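Long-range contacts in basic helix-loop-helix, putative, expressed (Oryza sativa subsp. japonica, PDB 5LW0), which binds ADP-ribose through the macrodomain described here and is probably linked to ADP-ribosylation in the repair of DNA interstrand crosslinks: residues T37-S42 and N123-A128; D47-L52 and N195-R200; E150-A155 and V171-T176. All coordinates share one frame; numbering follows the deposited sequence.

Contact 1 of 3, residues T37-S42 and N123-A128. With AR6 ([(2R,3S,4R,5R)-5-(6-aminopurin-9-yl)-3,4-dihydroxy-oxolan-2-yl]methyl [hydroxy-[[(2R,3S,4R,5S)-3,4,5-trihydroxyoxolan-2-yl]methoxy]phosphoryl] hydrogen phosphate), chain C.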
loop_
_atom_site.group_PDB
_atom_site.type_symbol
_atom_site.label_atom_id
_atom_site.label_comp_id
_atom_site.label_asym_id
_atom_site.label_seq_id
_atom_site.Cartn_x
_atom_site.Cartn_y
_atom_site.Cartn_z
ATOM N N THR A 37 -10.435 -4.864 5.276
ATOM C CA THR A 37 -9.250 -4.254 5.761
ATOM C C THR A 37 -8.164 -4.286 4.687
ATOM O O THR A 37 -7.894 -5.326 4.094
ATOM C CB THR A 37 -8.687 -4.959 7.025
ATOM O OG1 THR A 37 -9.669 -5.005 8.077
ATOM C CG2 THR A 37 -7.459 -4.198 7.558
ATOM N N LEU A 38 -7.574 -3.117 4.469
ATOM C CA LEU A 38 -6.424 -2.956 3.594
ATOM C C LEU A 38 -5.199 -2.613 4.426
ATOM O O LEU A 38 -5.250 -1.667 5.198
ATOM C CB LEU A 38 -6.656 -1.749 2.626
ATOM C CG LEU A 38 -5.441 -1.339 1.792
ATOM C CD1 LEU A 38 -5.104 -2.417 0.790
ATOM C CD2 LEU A 38 -5.727 -0.018 1.090
ATOM N N ALA A 39 -4.156 -3.383 4.289
ATOM C CA ALA A 39 -2.834 -3.002 4.834
ATOM C C ALA A 39 -2.018 -2.439 3.689
ATOM O O ALA A 39 -1.926 -3.060 2.597
ATOM C CB ALA A 39 -2.143 -4.183 5.447
ATOM N N PHE A 40 -1.358 -1.349 3.929
ATOM C CA PHE A 40 -0.531 -0.745 2.931
ATOM C C PHE A 40 0.747 -0.223 3.541
ATOM O O PHE A 40 0.759 0.277 4.687
ATOM C CB PHE A 40 -1.269 0.400 2.169
ATOM C CG PHE A 40 -1.654 1.533 3.013
ATOM C CD1 PHE A 40 -2.770 1.461 3.792
ATOM C CD2 PHE A 40 -0.933 2.762 2.967
ATOM C CE1 PHE A 40 -3.165 2.558 4.574
ATOM C CE2 PHE A 40 -1.322 3.865 3.714
ATOM C CZ PHE A 40 -2.459 3.772 4.508
ATOM N N PRO A 41 1.841 -0.234 2.758
ATOM C CA PRO A 41 3.066 0.406 3.180
ATOM C C PRO A 41 3.127 1.856 2.705
ATOM O O PRO A 41 2.303 2.276 1.865
ATOM C CB PRO A 41 4.104 -0.398 2.425
ATOM C CG PRO A 41 3.453 -0.639 1.122
ATOM C CD PRO A 41 1.959 -0.784 1.415
ATOM N N SER A 42 4.129 2.594 3.177
ATOM C CA SER A 42 4.311 3.962 2.764
ATOM C C SER A 42 4.895 4.000 1.350
ATOM O O SER A 42 6.062 3.706 1.129
ATOM C CB SER A 42 5.205 4.663 3.716
ATOM O OG SER A 42 5.483 6.001 3.304
ATOM N N ASN A 123 -7.073 -9.016 4.528
ATOM C CA ASN A 123 -7.240 -9.808 3.267
ATOM C C ASN A 123 -6.668 -9.100 2.042
ATOM O O ASN A 123 -6.386 -9.726 1.029
ATOM C CB ASN A 123 -8.700 -10.130 2.986
ATOM C CG ASN A 123 -9.282 -11.167 3.919
ATOM O OD1 ASN A 123 -8.756 -11.451 4.966
ATOM N ND2 ASN A 123 -10.449 -11.663 3.548
ATOM N N VAL A 124 -6.564 -7.767 2.077
ATOM C CA VAL A 124 -6.058 -7.052 0.931
ATOM C C VAL A 124 -4.789 -6.349 1.346
ATOM O O VAL A 124 -4.762 -5.652 2.354
ATOM C CB VAL A 124 -7.075 -6.028 0.388
ATOM C CG1 VAL A 124 -6.541 -5.367 -0.875
ATOM C CG2 VAL A 124 -8.428 -6.683 0.152
ATOM N N ILE A 125 -3.715 -6.508 0.557
ATOM C CA ILE A 125 -2.504 -5.738 0.828
ATOM C C ILE A 125 -2.060 -4.959 -0.395
ATOM O O ILE A 125 -2.339 -5.340 -1.533
ATOM C CB ILE A 125 -1.355 -6.608 1.356
ATOM C CG1 ILE A 125 -0.882 -7.546 0.314
ATOM C CG2 ILE A 125 -1.754 -7.361 2.643
ATOM C CD1 ILE A 125 0.357 -8.335 0.743
ATOM N N ALA A 126 -1.452 -3.800 -0.155
ATOM C CA ALA A 126 -0.870 -2.991 -1.248
ATOM C C ALA A 126 0.604 -3.242 -1.409
ATOM O O ALA A 126 1.318 -3.491 -0.421
ATOM C CB ALA A 126 -1.098 -1.540 -0.955
ATOM N N ASN A 127 1.069 -3.131 -2.637
ATOM C CA ASN A 127 2.458 -3.271 -2.988
ATOM C C ASN A 127 3.004 -1.994 -3.596
ATOM O O ASN A 127 2.339 -1.349 -4.385
ATOM C CB ASN A 127 2.571 -4.403 -3.956
ATOM C CG ASN A 127 3.989 -4.606 -4.432
ATOM O OD1 ASN A 127 4.930 -4.449 -3.651
ATOM N ND2 ASN A 127 4.145 -4.979 -5.707
ATOM N N ALA A 128 4.215 -1.574 -3.199
ATOM C CA ALA A 128 4.864 -0.488 -3.829
ATOM C C ALA A 128 5.644 -1.042 -5.023
ATOM O O ALA A 128 6.763 -1.499 -4.904
ATOM C CB ALA A 128 5.760 0.250 -2.851
HETATM N N1 AR6 C . 6.553 -5.088 5.241
HETATM C C2 AR6 C . 6.142 -3.829 5.500
HETATM N N3 AR6 C . 6.752 -2.745 5.061
HETATM C C4 AR6 C . 7.878 -2.849 4.288
HETATM C C5 AR6 C . 8.384 -4.137 3.924
HETATM C C6 AR6 C . 7.652 -5.305 4.442
HETATM N N6 AR6 C . 8.009 -6.536 4.168
HETATM N N7 AR6 C . 9.532 -3.920 3.124
HETATM C C8 AR6 C . 9.650 -2.580 2.983
HETATM N N9 AR6 C . 8.650 -1.922 3.675
HETATM P PA AR6 C . 9.803 0.518 -0.975
HETATM P PB AR6 C . 9.111 2.719 -2.858
HETATM C "C1'" AR6 C . 8.344 -0.507 3.704
HETATM O O1A AR6 C . 11.285 0.904 -1.170
HETATM O O1B AR6 C . 9.940 3.741 -2.121
HETATM C C1D AR6 C . 10.600 -1.583 -5.086
HETATM O O1D AR6 C . 11.540 -2.628 -4.952
HETATM C "C2'" AR6 C . 9.509 0.475 3.702
HETATM O "O2'" AR6 C . 10.181 0.564 4.995
HETATM O O2A AR6 C . 9.400 -0.906 -1.043
HETATM O O2B AR6 C . 7.757 3.094 -3.384
HETATM C C2D AR6 C . 10.010 -1.608 -6.528
HETATM O O2D AR6 C . 10.722 -2.590 -7.385
HETATM C "C3'" AR6 C . 8.820 1.732 3.231
HETATM O "O3'" AR6 C . 8.198 2.453 4.329
HETATM O O3A AR6 C . 8.873 1.357 -2.015
HETATM C C3D AR6 C . 10.151 -0.200 -7.035
HETATM O O3D AR6 C . 11.230 -0.237 -8.014
HETATM C "C4'" AR6 C . 7.735 1.213 2.269
HETATM O "O4'" AR6 C . 7.655 -0.181 2.463
HETATM C C4D AR6 C . 10.549 0.642 -5.800
HETATM O O4D AR6 C . 11.143 -0.246 -4.824
HETATM C "C5'" AR6 C . 8.025 1.489 0.815
HETATM O "O5'" AR6 C . 9.387 1.166 0.473
HETATM C C5D AR6 C . 9.389 1.320 -5.078
HETATM O O5D AR6 C . 9.995 2.202 -4.107
#
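Phe-40 and Pro-41 meet Ala-126 quite differently. The flat phenyl ring of Phe-40 takes no part, and only its CB touches, 3.7 Å from Ala-126 CB: CG lies between the backbone N and the carbonyl carbon (chi1 63°), and the ring leads away to an edge-to-face contact with Phe-223. The puckered ring of Pro-41 instead points at the neighbouring strand. Pro-41 CD rests on Ala-126 O at 3.3 Å and on Ala-126 CB, while at another corner of the ring Pro-41 CB lies 3.6 Å from O4' of the ADP-ribose.

Before Phe-40 the strands pair in parallel. Ala-39 N donates to Val-124 O (3.0 Å) and Ala-126 N to Ala-39 O (2.9 Å), whereas the bond from Val-124 N to Thr-37 O is weak. On one face of the sheet Leu-38 CD1 packs on Val-124 CG1 at 3.7 Å, against helix 208-230; on the other sit Ala-39 and Ile-125, the latter against helix 139-148.

Pro-41 has no N-H to continue the pattern, and the buried Ala-126 O finds no hydrogen-bond partner. The pairing thus stops where Pro-41 and Ala-128 reach the ligand, with Ala-128 CB 3.4 Å from the bridging phosphate oxygen O3A.

Contact 2 of 3, residues D47-L52 and N195-R200. With AR6 ([(2R,3S,4R,5R)-5-(6-aminopurin-9-yl)-3,4-dihydroxy-oxolan-2-yl]methyl [hydroxy-[[(2R,3S,4R,5S)-3,4,5-trihydroxyoxolan-2-yl]methoxy]phosphoryl] hydrogen phosphate), chain C.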
loop_
_atom_site.group_PDB
_atom_site.type_symbol
_atom_site.label_atom_id
_atom_site.label_comp_id
_atom_site.label_asym_id
_atom_site.label_seq_id
_atom_site.Cartn_x
_atom_site.Cartn_y
_atom_site.Cartn_z
ATOM N N ASP A 47 12.968 3.217 -1.464
ATOM C CA ASP A 47 13.687 3.190 -2.767
ATOM C C ASP A 47 13.455 4.439 -3.597
ATOM O O ASP A 47 14.368 4.912 -4.325
ATOM C CB ASP A 47 13.308 1.904 -3.585
ATOM C CG ASP A 47 13.826 0.575 -2.936
ATOM O OD1 ASP A 47 14.758 0.638 -2.095
ATOM O OD2 ASP A 47 13.283 -0.549 -3.273
ATOM N N PHE A 48 12.242 5.008 -3.554
ATOM C CA PHE A 48 11.903 6.166 -4.375
ATOM C C PHE A 48 12.210 7.555 -3.688
ATOM O O PHE A 48 11.972 8.618 -4.274
ATOM C CB PHE A 48 10.420 6.127 -4.832
ATOM C CG PHE A 48 10.130 5.225 -6.066
ATOM C CD1 PHE A 48 11.142 4.549 -6.741
ATOM C CD2 PHE A 48 8.843 5.094 -6.542
ATOM C CE1 PHE A 48 10.855 3.707 -7.832
ATOM C CE2 PHE A 48 8.571 4.310 -7.672
ATOM C CZ PHE A 48 9.581 3.592 -8.283
ATOM N N GLN A 49 12.693 7.502 -2.449
ATOM C CA GLN A 49 13.290 8.658 -1.750
ATOM C C GLN A 49 12.392 9.877 -1.651
ATOM O O GLN A 49 12.862 11.030 -1.497
ATOM C CB GLN A 49 14.619 9.043 -2.427
ATOM C CG GLN A 49 15.600 7.920 -2.315
ATOM C CD GLN A 49 16.970 8.240 -2.922
ATOM O OE1 GLN A 49 17.142 9.192 -3.678
ATOM N NE2 GLN A 49 17.907 7.355 -2.666
ATOM N N PHE A 50 11.086 9.639 -1.539
ATOM C CA PHE A 50 10.184 10.728 -1.302
ATOM C C PHE A 50 10.273 11.231 0.111
ATOM O O PHE A 50 10.247 10.469 1.048
ATOM C CB PHE A 50 8.771 10.287 -1.656
ATOM C CG PHE A 50 7.793 11.399 -1.856
ATOM C CD1 PHE A 50 7.213 12.052 -0.814
ATOM C CD2 PHE A 50 7.366 11.738 -3.148
ATOM C CE1 PHE A 50 6.239 13.036 -1.032
ATOM C CE2 PHE A 50 6.433 12.713 -3.365
ATOM C CZ PHE A 50 5.841 13.370 -2.301
ATOM N N ASP A 51 10.328 12.557 0.265
ATOM C CA ASP A 51 10.399 13.200 1.597
ATOM C C ASP A 51 9.346 12.702 2.599
ATOM O O ASP A 51 8.139 12.716 2.311
ATOM C CB ASP A 51 10.182 14.679 1.427
ATOM C CG ASP A 51 10.364 15.426 2.686
ATOM O OD1 ASP A 51 9.352 15.722 3.347
ATOM O OD2 ASP A 51 11.520 15.883 2.952
ATOM N N LEU A 52 9.800 12.303 3.790
ATOM C CA LEU A 52 8.849 11.679 4.779
ATOM C C LEU A 52 7.874 12.632 5.352
ATOM O O LEU A 52 6.726 12.275 5.660
ATOM C CB LEU A 52 9.635 11.021 5.933
ATOM C CG LEU A 52 10.688 10.007 5.631
ATOM C CD1 LEU A 52 11.102 9.313 6.925
ATOM C CD2 LEU A 52 10.191 9.009 4.651
ATOM N N ASN A 195 8.609 8.920 -8.256
ATOM C CA ASN A 195 9.968 8.597 -7.936
ATOM C C ASN A 195 10.822 9.896 -7.850
ATOM O O ASN A 195 10.779 10.722 -8.742
ATOM C CB ASN A 195 10.561 7.660 -8.966
ATOM C CG ASN A 195 12.030 7.526 -8.821
ATOM O OD1 ASN A 195 12.548 7.295 -7.747
ATOM N ND2 ASN A 195 12.756 7.717 -9.941
ATOM N N MET A 196 11.463 10.063 -6.696
ATOM C CA MET A 196 12.465 11.141 -6.471
ATOM C C MET A 196 13.910 10.694 -6.545
ATOM O O MET A 196 14.805 11.506 -6.329
ATOM C CB MET A 196 12.269 11.719 -5.095
ATOM C CG MET A 196 11.083 12.548 -4.946
ATOM S SD MET A 196 10.861 13.911 -6.174
ATOM C CE MET A 196 9.236 13.171 -6.423
ATOM N N ASN A 197 14.148 9.404 -6.730
ATOM C CA ASN A 197 15.489 8.806 -6.761
ATOM C C ASN A 197 16.070 8.872 -8.223
ATOM O O ASN A 197 15.459 8.353 -9.183
ATOM C CB ASN A 197 15.398 7.351 -6.324
ATOM C CG ASN A 197 16.740 6.704 -6.162
ATOM O OD1 ASN A 197 17.742 7.202 -6.664
ATOM N ND2 ASN A 197 16.769 5.580 -5.495
ATOM N N PRO A 198 17.188 9.588 -8.403
ATOM C CA PRO A 198 17.645 9.850 -9.793
ATOM C C PRO A 198 18.152 8.597 -10.510
ATOM O O PRO A 198 18.325 8.612 -11.724
ATOM C CB PRO A 198 18.779 10.897 -9.601
ATOM C CG PRO A 198 19.169 10.798 -8.169
ATOM C CD PRO A 198 17.937 10.365 -7.402
ATOM N N MET A 199 18.317 7.520 -9.769
ATOM C CA MET A 199 18.715 6.244 -10.333
ATOM C C MET A 199 17.516 5.310 -10.628
ATOM O O MET A 199 17.694 4.096 -10.768
ATOM C CB MET A 199 19.684 5.552 -9.391
ATOM C CG MET A 199 21.043 6.234 -9.326
ATOM S SD MET A 199 21.893 6.019 -7.731
ATOM C CE MET A 199 21.817 4.244 -7.417
ATOM N N ARG A 200 16.321 5.896 -10.778
ATOM C CA ARG A 200 15.138 5.147 -11.102
ATOM C C ARG A 200 14.340 5.865 -12.166
ATOM O O ARG A 200 14.467 7.092 -12.336
ATOM C CB ARG A 200 14.244 4.971 -9.863
ATOM C CG ARG A 200 14.876 4.299 -8.672
ATOM C CD ARG A 200 15.169 2.856 -8.952
ATOM N NE ARG A 200 15.512 2.169 -7.736
ATOM C CZ ARG A 200 14.709 1.322 -7.098
ATOM N NH1 ARG A 200 13.495 1.037 -7.576
ATOM N NH2 ARG A 200 15.122 0.753 -5.984
HETATM N N1 AR6 C . 6.553 -5.088 5.241
HETATM C C2 AR6 C . 6.142 -3.829 5.500
HETATM N N3 AR6 C . 6.752 -2.745 5.061
HETATM C C4 AR6 C . 7.878 -2.849 4.288
HETATM C C5 AR6 C . 8.384 -4.137 3.924
HETATM C C6 AR6 C . 7.652 -5.305 4.442
HETATM N N6 AR6 C . 8.009 -6.536 4.168
HETATM N N7 AR6 C . 9.532 -3.920 3.124
HETATM C C8 AR6 C . 9.650 -2.580 2.983
HETATM N N9 AR6 C . 8.650 -1.922 3.675
HETATM P PA AR6 C . 9.803 0.518 -0.975
HETATM P PB AR6 C . 9.111 2.719 -2.858
HETATM C "C1'" AR6 C . 8.344 -0.507 3.704
HETATM O O1A AR6 C . 11.285 0.904 -1.170
HETATM O O1B AR6 C . 9.940 3.741 -2.121
HETATM C C1D AR6 C . 10.600 -1.583 -5.086
HETATM O O1D AR6 C . 11.540 -2.628 -4.952
HETATM C "C2'" AR6 C . 9.509 0.475 3.702
HETATM O "O2'" AR6 C . 10.181 0.564 4.995
HETATM O O2A AR6 C . 9.400 -0.906 -1.043
HETATM O O2B AR6 C . 7.757 3.094 -3.384
HETATM C C2D AR6 C . 10.010 -1.608 -6.528
HETATM O O2D AR6 C . 10.722 -2.590 -7.385
HETATM C "C3'" AR6 C . 8.820 1.732 3.231
HETATM O "O3'" AR6 C . 8.198 2.453 4.329
HETATM O O3A AR6 C . 8.873 1.357 -2.015
HETATM C C3D AR6 C . 10.151 -0.200 -7.035
HETATM O O3D AR6 C . 11.230 -0.237 -8.014
HETATM C "C4'" AR6 C . 7.735 1.213 2.269
HETATM O "O4'" AR6 C . 7.655 -0.181 2.463
HETATM C C4D AR6 C . 10.549 0.642 -5.800
HETATM O O4D AR6 C . 11.143 -0.246 -4.824
HETATM C "C5'" AR6 C . 8.025 1.489 0.815
HETATM O "O5'" AR6 C . 9.387 1.166 0.473
HETATM C C5D AR6 C . 9.389 1.320 -5.078
HETATM O O5D AR6 C . 9.995 2.202 -4.107
#
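Phe-48 and Asn-195 cross at about a right angle, the CB of Asn-195 sitting over the centre of the phenyl ring. This CH-pi contact measures 3.8 Å from Asn-195 CB to the centroid of the Phe-48 ring. The amide plane is turned 49° from the ring, and its OD1 leans toward Phe-48 CD1. The opposite face of the ring carries C5D of the ADP-ribose, so the phenyl group is held between protein and ligand.

Beside it stands Arg-200, whose chain bends at CD (chi2 -68°) near Phe-48 CE1. Its guanidinium is turned 78° to the ring and reaches the distal ribose with NH1 through a weak hydrogen bond to O3D. Arg-200 NH2 forms a long salt bridge of 3.5 Å to Asp-47 OD2.

Farther from the ligand, the amides of Gln-49 and Asn-197 stack almost parallel, NE2 of Gln-49 lying 3.5 Å from ND2 of Asn-197. That same ND2 of Asn-197 donates in the plane of its own amide to Asp-47 O (2.8 Å), and Met-196 N donates to Phe-48 O at 2.9 Å. Asn-195 and Asn-197 each fold loop 195-200 with an Asx turn: OD1 of Asn-195 accepts from Asn-197 N, and OD1 of Asn-197 from Met-199 N, both donors standing above the carbonyl plane.

Loop 47-52, tied to 195-200 by these bonds, presents two successive backbone amides to the ligand, Asp-47 N to O1A (2.9 Å) and Phe-48 N to O1B (3.0 Å). One loop binding the diphosphate through its backbone, the other reaching the distal ribose through Arg-200, together form part of this macrodomain's ADP-ribose site.

Contact 3 of 3, residues E150-A155 and V171-T176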
loop_
_atom_site.group_PDB
_atom_site.type_symbol
_atom_site.label_atom_id
_atom_site.label_comp_id
_atom_site.label_asym_id
_atom_site.label_seq_id
_atom_site.Cartn_x
_atom_site.Cartn_y
_atom_site.Cartn_z
ATOM N N GLU A 150 5.079 -17.514 -7.754
ATOM C CA GLU A 150 4.826 -17.266 -9.156
ATOM C C GLU A 150 3.323 -17.036 -9.465
ATOM O O GLU A 150 3.014 -16.437 -10.448
ATOM C CB GLU A 150 5.419 -18.439 -10.015
ATOM C CG GLU A 150 4.907 -18.506 -11.457
ATOM C CD GLU A 150 5.329 -17.297 -12.321
ATOM O OE1 GLU A 150 6.347 -16.638 -11.992
ATOM O OE2 GLU A 150 4.625 -17.015 -13.338
ATOM N N ASP A 151 2.402 -17.526 -8.628
ATOM C CA ASP A 151 0.951 -17.257 -8.803
ATOM C C ASP A 151 0.679 -15.750 -8.988
ATOM O O ASP A 151 -0.199 -15.365 -9.734
ATOM C CB ASP A 151 0.101 -17.751 -7.604
ATOM C CG ASP A 151 -0.027 -19.297 -7.547
ATOM O OD1 ASP A 151 0.092 -19.944 -8.607
ATOM O OD2 ASP A 151 -0.231 -19.851 -6.439
ATOM N N LEU A 152 1.402 -14.914 -8.250
ATOM C CA LEU A 152 1.139 -13.462 -8.327
ATOM C C LEU A 152 1.592 -12.900 -9.653
ATOM O O LEU A 152 0.888 -12.080 -10.264
ATOM C CB LEU A 152 1.805 -12.732 -7.171
ATOM C CG LEU A 152 1.623 -11.213 -7.249
ATOM C CD1 LEU A 152 0.151 -10.885 -7.231
ATOM C CD2 LEU A 152 2.377 -10.570 -6.084
ATOM N N GLN A 153 2.720 -13.388 -10.179
ATOM C CA GLN A 153 3.182 -12.909 -11.507
ATOM C C GLN A 153 2.171 -13.361 -12.621
ATOM O O GLN A 153 1.776 -12.558 -13.470
ATOM C CB GLN A 153 4.635 -13.325 -11.790
ATOM C CG GLN A 153 5.149 -12.703 -13.065
ATOM C CD GLN A 153 6.664 -12.776 -13.221
ATOM O OE1 GLN A 153 7.315 -13.691 -12.709
ATOM N NE2 GLN A 153 7.225 -11.776 -13.879
ATOM N N ARG A 154 1.690 -14.615 -12.556
ATOM C CA ARG A 154 0.654 -15.080 -13.488
ATOM C C ARG A 154 -0.624 -14.241 -13.426
ATOM O O ARG A 154 -1.136 -13.792 -14.443
ATOM C CB ARG A 154 0.335 -16.561 -13.240
ATOM C CG ARG A 154 -0.575 -17.188 -14.269
ATOM C CD ARG A 154 -0.806 -18.677 -13.977
ATOM N NE ARG A 154 -1.710 -18.898 -12.842
ATOM C CZ ARG A 154 -1.328 -19.304 -11.621
ATOM N NH1 ARG A 154 -2.239 -19.471 -10.680
ATOM N NH2 ARG A 154 -0.034 -19.539 -11.327
ATOM N N ALA A 155 -1.076 -13.954 -12.204
ATOM C CA ALA A 155 -2.299 -13.230 -12.038
ATOM C C ALA A 155 -2.151 -11.781 -12.448
ATOM O O ALA A 155 -3.079 -11.192 -13.066
ATOM C CB ALA A 155 -2.758 -13.339 -10.608
ATOM N N VAL A 171 -5.233 -7.049 -8.130
ATOM C CA VAL A 171 -5.014 -8.411 -8.678
ATOM C C VAL A 171 -5.536 -9.414 -7.689
ATOM O O VAL A 171 -5.069 -9.460 -6.544
ATOM C CB VAL A 171 -3.518 -8.646 -8.913
ATOM C CG1 VAL A 171 -3.269 -10.068 -9.453
ATOM C CG2 VAL A 171 -2.948 -7.591 -9.881
ATOM N N PRO A 172 -6.439 -10.321 -8.127
ATOM C CA PRO A 172 -6.830 -11.378 -7.199
ATOM C C PRO A 172 -5.745 -12.407 -7.057
ATOM O O PRO A 172 -5.108 -12.766 -8.040
ATOM C CB PRO A 172 -8.071 -12.015 -7.850
ATOM C CG PRO A 172 -8.355 -11.235 -9.045
ATOM C CD PRO A 172 -7.185 -10.364 -9.375
ATOM N N LEU A 173 -5.467 -12.802 -5.820
ATOM C CA LEU A 173 -4.364 -13.718 -5.525
ATOM C C LEU A 173 -4.922 -15.156 -5.462
ATOM O O LEU A 173 -5.771 -15.423 -4.634
ATOM C CB LEU A 173 -3.734 -13.374 -4.164
ATOM C CG LEU A 173 -2.547 -14.231 -3.767
ATOM C CD1 LEU A 173 -1.378 -14.101 -4.717
ATOM C CD2 LEU A 173 -2.086 -13.959 -2.354
ATOM N N PRO A 174 -4.460 -16.047 -6.371
ATOM C CA PRO A 174 -4.968 -17.418 -6.353
ATOM C C PRO A 174 -4.845 -18.078 -5.011
ATOM O O PRO A 174 -3.871 -17.858 -4.287
ATOM C CB PRO A 174 -4.080 -18.111 -7.380
ATOM C CG PRO A 174 -3.721 -17.029 -8.327
ATOM C CD PRO A 174 -3.500 -15.840 -7.432
ATOM N N SER A 175 -5.838 -18.896 -4.661
ATOM C CA SER A 175 -5.872 -19.544 -3.372
ATOM C C SER A 175 -4.694 -20.508 -3.169
ATOM O O SER A 175 -4.315 -20.830 -2.048
ATOM C CB SER A 175 -7.183 -20.276 -3.224
ATOM O OG SER A 175 -7.446 -20.519 -1.880
ATOM N N THR A 176 -4.071 -20.906 -4.254
ATOM C CA THR A 176 -2.905 -21.782 -4.181
ATOM C C THR A 176 -1.654 -21.068 -3.687
ATOM O O THR A 176 -0.635 -21.697 -3.379
ATOM C CB THR A 176 -2.599 -22.371 -5.589
ATOM O OG1 THR A 176 -2.581 -21.320 -6.553
ATOM C CG2 THR A 176 -3.649 -23.371 -5.998
#
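Ala-155 CB fits against Val-171 CG1 at 3.5 Å, at the apolar centre of a helix-on-sheet contact. Here helix 150-159 of the macrodomain, an alpha/beta fold, packs on the end of the edge strand 167-172 and on the loop that follows it. The methyl group of Ala-155 also touches Pro-172 O and, less closely, Pro-174 CD.

One turn back along the helix, Leu-152 crosses Val-171 at about a right angle, bringing Leu-152 CD1 to 4.2 Å from Val-171 CG1, while its CB meets Leu-173 CD1. Both leucines also touch helix 139-148, Leu-152 on Ile-144 and Tyr-145 and Leu-173 on Ala-148, which continues the apolar layer into the domain.

Outward from this centre, the ring of Pro-174 marks the change to polar contacts. Pro-174 CG is 4.0 Å from Asp-151 CB and 3.7 Å from Arg-154 NH1, so the proline lies against the side chains of a salt-bridged pair.

One carboxylate oxygen serves the loop: Thr-176 OG1, set between its backbone N and carbonyl carbon (chi1 49°), donates to Asp-151 OD2 over 2.8 Å, approaching from above the carboxylate plane, 54° out of it. The other oxygen, OD1, holds Arg-154 within the helix. An alanine in place of Asp-151 would probably leave the Arg-154 guanidinium without its charged mate and freer to turn, and would deprive the Thr-176 hydroxyl of its acceptor. Arg-154 NH2 donates to Asp-151 OD1 (2.8 Å) at its anti lone pair, and that oxygen lies close to the guanidinium plane; NH1 adds a weaker bond to the same atom.

From the N terminus, strand 37-40 opens contact 1, which closes only after 80 residues, when 123-128 pairs alongside it in the middle of the sheet. Contact 2 starts inside that loop, at 47-52, and is not completed until 195-200, so the two cross along the chain. Contact 3 follows contact 1 in series and is nested within the loop of contact 2; with only 15 residues between its segments, it ties helix 150-159 to the end of edge strand 167-172. Contacts 1 and 2 do not touch each other, yet both meet the ADP-ribose, one from the central strands and the other from flanking loops. Contact 3 reaches the same sheet as contact 1, their centres about 16 Å apart.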